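Local coordinates for protein galactose-1-phosphate uridylyltransferase (Bacillus cereus, PDB 4QVU) that is of unknown function but has a HIT-like fold, binds zinc and may act as a UDP-glucose:hexose-1-phosphate uridylyltransferase, at residues 187-192 with 217-222; 192-197 with 202-207. All coordinates share one frame; numbering follows the deposited sequence.

Both interactions press helix 179-195 onto neighbouring antiparallel strands of one sheet, and their centres lie about 5 Å apart. Interaction 2 joins the last residues of the helix to strand 203-211, which follows directly after a short turn. Interaction 1 uses the preceding helical turns and reaches strand 214-222, so along the chain it encloses interaction 2. The strands are bonded to each other, as between Lys218 N and Phe207 O, and Tyr192 belongs to both helical segments. Ile193 CD1 packs against Val219 CG1 at 3.5 Å, joining the two contacts into one hydrophobic layer between helix and sheet. The strands' opposite face meets a second subunit.

Interaction 1 of 2, residues 187-192 with 217-222; sequences QQTVRY and CKVVPR
Val219 is the residue of strand segment 217-222 that meets helix segment 187-192, touching Thr189 and Val190. Two residues earlier, Cys217 faces the same helix but packs on Ile186, one turn before the contact, whereas Lys218 points to the other side of the strand, where its NZ forms a salt bridge with Glu168. At Val219 the chain comes closest to the helix, its CA lying 7.4 Å from Thr189 CA. With CG1 anti to the backbone N (chi1 -166°), this methyl approaches Thr189 CG2 at 4.1 Å and Val190 CG2 at 4.2 Å, so one branch bridges two consecutive helical residues. The side chains of Val219 and Val190 cross at about a right angle. Thr189 turns its methyl to the strand, while OG1 hydrogen-bonds to Tyr185 O, one turn back in the helix. The arrangement is a helix laid on an antiparallel sheet, part of the HIT-like fold, with Thr189 about 11 Å from the zinc ligand Glu181, side chain to side chain. On the helix's far side Arg191 NH1 donates to Gln188 OE1 at 2.8 Å, in the carbonyl plane, while Gln187 CD lies over the guanidinium face. Further along the strand, Val220 packs on Val230 of the second subunit, Pro221 returns to the helix side against Ile193, and Arg222 NH2 bonds to Val225 O of the second subunit.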
ATOM      1  N   GLN A 187      27.859   7.261  -5.017  1.00 70.64           N
ATOM      2  CA  GLN A 187      28.668   8.011  -4.061  1.00 70.79           C
ATOM      3  C   GLN A 187      27.967   9.298  -3.619  1.00 74.28           C
ATOM      4  O   GLN A 187      27.904   9.535  -2.418  1.00 74.73           O
ATOM      5  CB  GLN A 187      30.050   8.331  -4.622  1.00 73.85           C
ATOM      6  CG  GLN A 187      30.986   8.870  -3.546  1.00 81.71           C
ATOM      7  CD  GLN A 187      32.381   9.123  -4.032  1.00 91.31           C
ATOM      8  OE1 GLN A 187      32.607   9.745  -5.077  1.00 86.27           O
ATOM      9  NE2 GLN A 187      33.347   8.718  -3.226  1.00 79.93           N
ATOM     10  N   GLN A 188      27.409  10.093  -4.552  1.00 70.81           N
ATOM     11  CA  GLN A 188      26.728  11.350  -4.206  1.00 71.32           C
ATOM     12  C   GLN A 188      25.445  11.092  -3.421  1.00 74.11           C
ATOM     13  O   GLN A 188      25.220  11.772  -2.418  1.00 75.17           O
ATOM     14  CB  GLN A 188      26.416  12.202  -5.451  1.00 73.65           C
ATOM     15  CG  GLN A 188      27.657  12.748  -6.171  1.00 83.96           C
ATOM     16  CD  GLN A 188      28.608  13.472  -5.238  1.00100.74           C
ATOM     17  OE1 GLN A 188      29.621  12.913  -4.796  1.00 92.95           O
ATOM     18  NE2 GLN A 188      28.274  14.708  -4.874  1.00 95.52           N
ATOM     19  N   THR A 189      24.637  10.094  -3.831  1.00 68.27           N
ATOM     20  CA  THR A 189      23.398   9.765  -3.136  1.00 66.44           C
ATOM     21  C   THR A 189      23.738   9.297  -1.717  1.00 70.32           C
ATOM     22  O   THR A 189      23.074   9.734  -0.788  1.00 71.29           O
ATOM     23  CB  THR A 189      22.558   8.729  -3.910  1.00 72.63           C
ATOM     24  OG1 THR A 189      22.384   9.156  -5.272  1.00 67.63           O
ATOM     25  CG2 THR A 189      21.189   8.494  -3.269  1.00 68.78           C
ATOM     26  N   VAL A 190      24.790   8.473  -1.545  1.00 66.72           N
ATOM     27  CA  VAL A 190      25.251   7.987  -0.231  1.00 66.69           C
ATOM     28  C   VAL A 190      25.691   9.193   0.627  1.00 72.43           C
ATOM     29  O   VAL A 190      25.244   9.313   1.772  1.00 72.67           O
ATOM     30  CB  VAL A 190      26.379   6.922  -0.372  1.00 70.57           C
ATOM     31  CG1 VAL A 190      27.198   6.766   0.914  1.00 71.33           C
ATOM     32  CG2 VAL A 190      25.805   5.581  -0.819  1.00 68.40           C
ATOM     33  N   ARG A 191      26.516  10.099   0.053  1.00 70.23           N
ATOM     34  CA  ARG A 191      27.004  11.316   0.710  1.00 72.36           C
ATOM     35  C   ARG A 191      25.837  12.154   1.226  1.00 77.88           C
ATOM     36  O   ARG A 191      25.903  12.632   2.358  1.00 80.18           O
ATOM     37  CB  ARG A 191      27.886  12.151  -0.228  1.00 71.04           C
ATOM     38  CG  ARG A 191      29.305  11.629  -0.315  1.00 75.15           C
ATOM     39  CD  ARG A 191      30.108  12.288  -1.414  1.00 82.46           C
ATOM     40  NE  ARG A 191      31.524  11.938  -1.303  1.00 90.38           N
ATOM     41  CZ  ARG A 191      32.431  12.138  -2.252  1.00100.95           C
ATOM     42  NH1 ARG A 191      32.075  12.649  -3.424  1.00 84.39           N
ATOM     43  NH2 ARG A 191      33.696  11.796  -2.052  1.00 87.55           N
ATOM     44  N   TYR A 192      24.759  12.286   0.425  1.00 72.04           N
ATOM     45  CA  TYR A 192      23.554  13.025   0.803  1.00 71.14           C
ATOM     46  C   TYR A 192      22.855  12.351   1.987  1.00 72.89           C
ATOM     47  O   TYR A 192      22.452  13.052   2.915  1.00 73.22           O
ATOM     48  CB  TYR A 192      22.584  13.158  -0.392  1.00 70.95           C
ATOM     49  CG  TYR A 192      21.172  13.547  -0.004  1.00 71.05           C
ATOM     50  CD1 TYR A 192      20.865  14.852   0.376  1.00 74.52           C
ATOM     51  CD2 TYR A 192      20.143  12.610  -0.008  1.00 69.14           C
ATOM     52  CE1 TYR A 192      19.571  15.209   0.751  1.00 74.47           C
ATOM     53  CE2 TYR A 192      18.849  12.953   0.369  1.00 68.49           C
ATOM     54  CZ  TYR A 192      18.568  14.254   0.749  1.00 75.62           C
ATOM     55  OH  TYR A 192      17.290  14.579   1.126  1.00 75.86           O
ATOM     56  N   CYS A 217      20.747   0.344  -9.292  1.00 60.91           N
ATOM     57  CA  CYS A 217      21.188   0.364  -7.919  1.00 59.53           C
ATOM     58  C   CYS A 217      20.165   1.109  -7.094  1.00 62.98           C
ATOM     59  O   CYS A 217      19.959   2.310  -7.292  1.00 63.51           O
ATOM     60  CB  CYS A 217      22.582   0.947  -7.737  1.00 60.42           C
ATOM     61  SG  CYS A 217      23.107   0.986  -6.002  1.00 63.58           S
ATOM     62  N   LYS A 218      19.520   0.396  -6.168  1.00 58.23           N
ATOM     63  CA  LYS A 218      18.575   1.012  -5.258  1.00 56.40           C
ATOM     64  C   LYS A 218      19.322   1.340  -3.964  1.00 60.07           C
ATOM     65  O   LYS A 218      19.887   0.448  -3.332  1.00 57.83           O
ATOM     66  CB  LYS A 218      17.355   0.120  -5.028  1.00 57.01           C
ATOM     67  CG  LYS A 218      16.268   0.764  -4.181  1.00 62.27           C
ATOM     68  CD  LYS A 218      15.102  -0.171  -3.918  1.00 60.82           C
ATOM     69  CE  LYS A 218      14.160  -0.323  -5.086  1.00 64.08           C
ATOM     70  NZ  LYS A 218      13.300   0.875  -5.266  1.00 63.31           N
ATOM     71  N   VAL A 219      19.394   2.646  -3.639  1.00 58.94           N
ATOM     72  CA  VAL A 219      20.021   3.206  -2.432  1.00 59.21           C
ATOM     73  C   VAL A 219      18.888   3.438  -1.444  1.00 62.93           C
ATOM     74  O   VAL A 219      17.964   4.193  -1.756  1.00 62.25           O
ATOM     75  CB  VAL A 219      20.862   4.493  -2.701  1.00 63.65           C
ATOM     76  CG1 VAL A 219      21.741   4.820  -1.504  1.00 64.02           C
ATOM     77  CG2 VAL A 219      21.714   4.370  -3.966  1.00 63.86           C
ATOM     78  N   VAL A 220      18.923   2.751  -0.289  1.00 59.06           N
ATOM     79  CA  VAL A 220      17.843   2.809   0.696  1.00 58.06           C
ATOM     80  C   VAL A 220      18.355   3.307   2.064  1.00 63.43           C
ATOM     81  O   VAL A 220      19.065   2.558   2.742  1.00 63.31           O
ATOM     82  CB  VAL A 220      17.155   1.406   0.852  1.00 60.99           C
ATOM     83  CG1 VAL A 220      15.931   1.472   1.764  1.00 59.69           C
ATOM     84  CG2 VAL A 220      16.780   0.796  -0.501  1.00 60.36           C
ATOM     85  N   PRO A 221      17.968   4.528   2.530  1.00 61.41           N
ATOM     86  CA  PRO A 221      18.339   4.938   3.893  1.00 61.92           C
ATOM     87  C   PRO A 221      17.673   4.032   4.932  1.00 66.61           C
ATOM     88  O   PRO A 221      16.554   3.543   4.725  1.00 63.88           O
ATOM     89  CB  PRO A 221      17.823   6.376   3.997  1.00 64.06           C
ATOM     90  CG  PRO A 221      17.489   6.788   2.600  1.00 68.54           C
ATOM     91  CD  PRO A 221      17.107   5.543   1.892  1.00 62.98           C
ATOM     92  N   ARG A 222      18.395   3.755   6.018  1.00 64.94           N
ATOM     93  CA  ARG A 222      17.915   2.899   7.086  1.00 64.57           C
ATOM     94  C   ARG A 222      18.036   3.671   8.389  1.00 72.61           C
ATOM     95  O   ARG A 222      19.089   4.220   8.709  1.00 74.51           O
ATOM     96  CB  ARG A 222      18.692   1.569   7.104  1.00 61.77           C
ATOM     97  CG  ARG A 222      18.583   0.705   5.833  1.00 57.34           C
ATOM     98  CD  ARG A 222      17.215   0.074   5.562  1.00 57.66           C
ATOM     99  NE  ARG A 222      16.756  -0.761   6.679  1.00 63.32           N
ATOM    100  CZ  ARG A 222      16.967  -2.067   6.794  1.00 73.94           C
ATOM    101  NH1 ARG A 222      17.607  -2.731   5.845  1.00 62.87           N
ATOM    102  NH2 ARG A 222      16.519  -2.725   7.851  1.00 65.64           N
TER

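Interaction 2 of 2, residues 192-197 with 202-207; sequences YILTDF and SSYNLF
The backbones come together where Leu194 CA and Ser202 CA lie 5.2 Å apart, as the chain leaves the helix and doubles back into the strand. This is a helix-to-strand connection of the HIT-like fold, in which the end of helix 179-195 covers the start of strand 203-211. Tyr192 O accepts from both Asp196 N, at 2.8 Å, and Phe197 N, at 3.1 Å, as the helix gives way to the turn. Across the contact there is no hydrogen bond; the join is made by van der Waals packing. Leu194 reaches over with CD2, which rests on the backbone of Ser202, 3.8 Å from its CA, and also meets the Tyr204 ring at its edge. CB leaves Tyr204 toward the helix, and chi1 67°, with CG between the backbone N and the carbonyl carbon, lays the ring edge beside Leu194 CD2. There the ring also stacks with His111, and OH bonds to Lys109 NZ. Ile193, just before Leu194, turns CG2 to the strand, 4.4 Å from Tyr204 CB. The same methyl lies 4.2 Å from Ser203 O, while the Ser203 side chain leaves the backbone away from the helix and its OG hydrogen-bonds to Phe114 N.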
ATOM      1  N   TYR A 192      24.759  12.286   0.425  1.00 72.04           N
ATOM      2  CA  TYR A 192      23.554  13.025   0.803  1.00 71.14           C
ATOM      3  C   TYR A 192      22.855  12.351   1.987  1.00 72.89           C
ATOM      4  O   TYR A 192      22.452  13.052   2.915  1.00 73.22           O
ATOM      5  CB  TYR A 192      22.584  13.158  -0.392  1.00 70.95           C
ATOM      6  CG  TYR A 192      21.172  13.547  -0.004  1.00 71.05           C
ATOM      7  CD1 TYR A 192      20.865  14.852   0.376  1.00 74.52           C
ATOM      8  CD2 TYR A 192      20.143  12.610  -0.008  1.00 69.14           C
ATOM      9  CE1 TYR A 192      19.571  15.209   0.751  1.00 74.47           C
ATOM     10  CE2 TYR A 192      18.849  12.953   0.369  1.00 68.49           C
ATOM     11  CZ  TYR A 192      18.568  14.254   0.749  1.00 75.62           C
ATOM     12  OH  TYR A 192      17.290  14.579   1.126  1.00 75.86           O
ATOM     13  N   ILE A 193      22.705  11.010   1.949  1.00 67.73           N
ATOM     14  CA  ILE A 193      22.034  10.242   3.010  1.00 66.80           C
ATOM     15  C   ILE A 193      22.792  10.417   4.333  1.00 75.10           C
ATOM     16  O   ILE A 193      22.168  10.712   5.355  1.00 75.66           O
ATOM     17  CB  ILE A 193      21.867   8.739   2.646  1.00 66.67           C
ATOM     18  CG1 ILE A 193      20.921   8.582   1.437  1.00 64.49           C
ATOM     19  CG2 ILE A 193      21.354   7.927   3.857  1.00 65.30           C
ATOM     20  CD1 ILE A 193      20.820   7.207   0.880  1.00 63.03           C
ATOM     21  N   LEU A 194      24.124  10.300   4.297  1.00 73.51           N
ATOM     22  CA  LEU A 194      24.943  10.416   5.500  1.00 75.46           C
ATOM     23  C   LEU A 194      25.041  11.852   6.019  1.00 84.88           C
ATOM     24  O   LEU A 194      25.327  12.025   7.207  1.00 87.19           O
ATOM     25  CB  LEU A 194      26.365   9.887   5.240  1.00 75.74           C
ATOM     26  CG  LEU A 194      26.506   8.408   4.890  1.00 77.49           C
ATOM     27  CD1 LEU A 194      27.943   8.067   4.626  1.00 78.77           C
ATOM     28  CD2 LEU A 194      25.961   7.509   5.992  1.00 77.76           C
ATOM     29  N   THR A 195      24.783  12.871   5.162  1.00 82.91           N
ATOM     30  CA  THR A 195      24.949  14.272   5.546  1.00 85.35           C
ATOM     31  C   THR A 195      23.618  15.040   5.744  1.00 91.03           C
ATOM     32  O   THR A 195      23.443  15.608   6.824  1.00 92.77           O
ATOM     33  CB  THR A 195      25.793  14.997   4.484  1.00 86.54           C
ATOM     34  OG1 THR A 195      27.017  14.290   4.309  1.00 80.75           O
ATOM     35  CG2 THR A 195      26.082  16.455   4.833  1.00 86.59           C
ATOM     36  N   ASP A 196      22.733  15.131   4.720  1.00 86.57           N
ATOM     37  CA  ASP A 196      21.558  16.000   4.810  1.00 86.66           C
ATOM     38  C   ASP A 196      20.233  15.287   5.037  1.00 89.64           C
ATOM     39  O   ASP A 196      19.403  15.864   5.742  1.00 91.65           O
ATOM     40  CB  ASP A 196      21.425  16.850   3.551  1.00 89.00           C
ATOM     41  CG  ASP A 196      22.474  17.951   3.492  1.00101.23           C
ATOM     42  OD1 ASP A 196      22.597  18.712   4.479  1.00103.78           O
ATOM     43  OD2 ASP A 196      23.148  18.069   2.456  1.00107.38           O
ATOM     44  N   PHE A 197      20.000  14.093   4.461  1.00 82.98           N
ATOM     45  CA  PHE A 197      18.746  13.363   4.673  1.00 79.89           C
ATOM     46  C   PHE A 197      18.552  13.112   6.168  1.00 88.31           C
ATOM     47  O   PHE A 197      19.429  12.512   6.796  1.00 88.68           O
ATOM     48  CB  PHE A 197      18.752  12.043   3.881  1.00 78.33           C
ATOM     49  CG  PHE A 197      17.447  11.275   3.885  1.00 76.38           C
ATOM     50  CD1 PHE A 197      16.404  11.637   3.040  1.00 77.24           C
ATOM     51  CD2 PHE A 197      17.284  10.151   4.691  1.00 76.57           C
ATOM     52  CE1 PHE A 197      15.208  10.907   3.023  1.00 76.43           C
ATOM     53  CE2 PHE A 197      16.088   9.422   4.675  1.00 77.10           C
ATOM     54  CZ  PHE A 197      15.061   9.799   3.838  1.00 74.13           C
ATOM     55  N   SER A 202      23.379   7.948   8.922  1.00 86.50           N
ATOM     56  CA  SER A 202      24.396   6.978   9.399  1.00 85.64           C
ATOM     57  C   SER A 202      24.259   5.538   8.813  1.00 83.80           C
ATOM     58  O   SER A 202      25.277   4.842   8.754  1.00 83.77           O
ATOM     59  CB  SER A 202      24.398   6.859  10.925  1.00 89.94           C
ATOM     60  OG  SER A 202      23.343   6.054  11.429  1.00 95.26           O
ATOM     61  N   SER A 203      23.039   5.083   8.440  1.00 75.26           N
ATOM     62  CA  SER A 203      22.807   3.736   7.898  1.00 71.91           C
ATOM     63  C   SER A 203      22.099   3.753   6.543  1.00 72.60           C
ATOM     64  O   SER A 203      21.164   4.537   6.328  1.00 71.77           O
ATOM     65  CB  SER A 203      21.978   2.881   8.854  1.00 72.50           C
ATOM     66  OG  SER A 203      22.621   2.684  10.100  1.00 82.17           O
ATOM     67  N   TYR A 204      22.507   2.828   5.654  1.00 65.98           N
ATOM     68  CA  TYR A 204      21.900   2.656   4.340  1.00 63.39           C
ATOM     69  C   TYR A 204      22.188   1.271   3.795  1.00 67.26           C
ATOM     70  O   TYR A 204      23.049   0.547   4.303  1.00 68.11           O
ATOM     71  CB  TYR A 204      22.389   3.730   3.329  1.00 64.27           C
ATOM     72  CG  TYR A 204      23.856   3.629   2.950  1.00 66.16           C
ATOM     73  CD1 TYR A 204      24.265   2.864   1.863  1.00 66.93           C
ATOM     74  CD2 TYR A 204      24.831   4.328   3.659  1.00 68.62           C
ATOM     75  CE1 TYR A 204      25.608   2.766   1.510  1.00 68.65           C
ATOM     76  CE2 TYR A 204      26.175   4.252   3.306  1.00 70.54           C
ATOM     77  CZ  TYR A 204      26.561   3.468   2.228  1.00 76.00           C
ATOM     78  OH  TYR A 204      27.888   3.379   1.866  1.00 73.29           O
ATOM     79  N   ASN A 205      21.506   0.945   2.702  1.00 61.85           N
ATOM     80  CA  ASN A 205      21.697  -0.271   1.935  1.00 60.21           C
ATOM     81  C   ASN A 205      21.829   0.034   0.469  1.00 63.33           C
ATOM     82  O   ASN A 205      21.177   0.960  -0.032  1.00 62.11           O
ATOM     83  CB  ASN A 205      20.526  -1.235   2.119  1.00 58.10           C
ATOM     84  CG  ASN A 205      20.410  -1.966   3.420  1.00 76.97           C
ATOM     85  OD1 ASN A 205      19.399  -1.867   4.091  1.00 75.52           O
ATOM     86  ND2 ASN A 205      21.344  -2.834   3.732  1.00 67.14           N
ATOM     87  N   LEU A 206      22.634  -0.770  -0.233  1.00 60.02           N
ATOM     88  CA  LEU A 206      22.704  -0.761  -1.689  1.00 59.16           C
ATOM     89  C   LEU A 206      22.155  -2.053  -2.165  1.00 60.15           C
ATOM     90  O   LEU A 206      22.503  -3.083  -1.594  1.00 58.75           O
ATOM     91  CB  LEU A 206      24.111  -0.533  -2.284  1.00 60.56           C
ATOM     92  CG  LEU A 206      24.928   0.695  -1.911  1.00 66.60           C
ATOM     93  CD1 LEU A 206      26.202   0.699  -2.716  1.00 68.04           C
ATOM     94  CD2 LEU A 206      24.166   1.997  -2.157  1.00 67.98           C
ATOM     95  N   PHE A 207      21.284  -2.024  -3.169  1.00 56.69           N
ATOM     96  CA  PHE A 207      20.759  -3.238  -3.796  1.00 56.46           C
ATOM     97  C   PHE A 207      20.932  -3.124  -5.279  1.00 63.55           C
ATOM     98  O   PHE A 207      20.559  -2.103  -5.857  1.00 64.51           O
ATOM     99  CB  PHE A 207      19.295  -3.518  -3.443  1.00 56.75           C
ATOM    100  CG  PHE A 207      19.024  -3.628  -1.970  1.00 57.32           C
ATOM    101  CD1 PHE A 207      19.418  -4.755  -1.257  1.00 59.85           C
ATOM    102  CD2 PHE A 207      18.367  -2.610  -1.292  1.00 57.86           C
ATOM    103  CE1 PHE A 207      19.187  -4.849   0.108  1.00 59.91           C
ATOM    104  CE2 PHE A 207      18.122  -2.713   0.070  1.00 60.12           C
ATOM    105  CZ  PHE A 207      18.534  -3.831   0.761  1.00 58.39           C
TER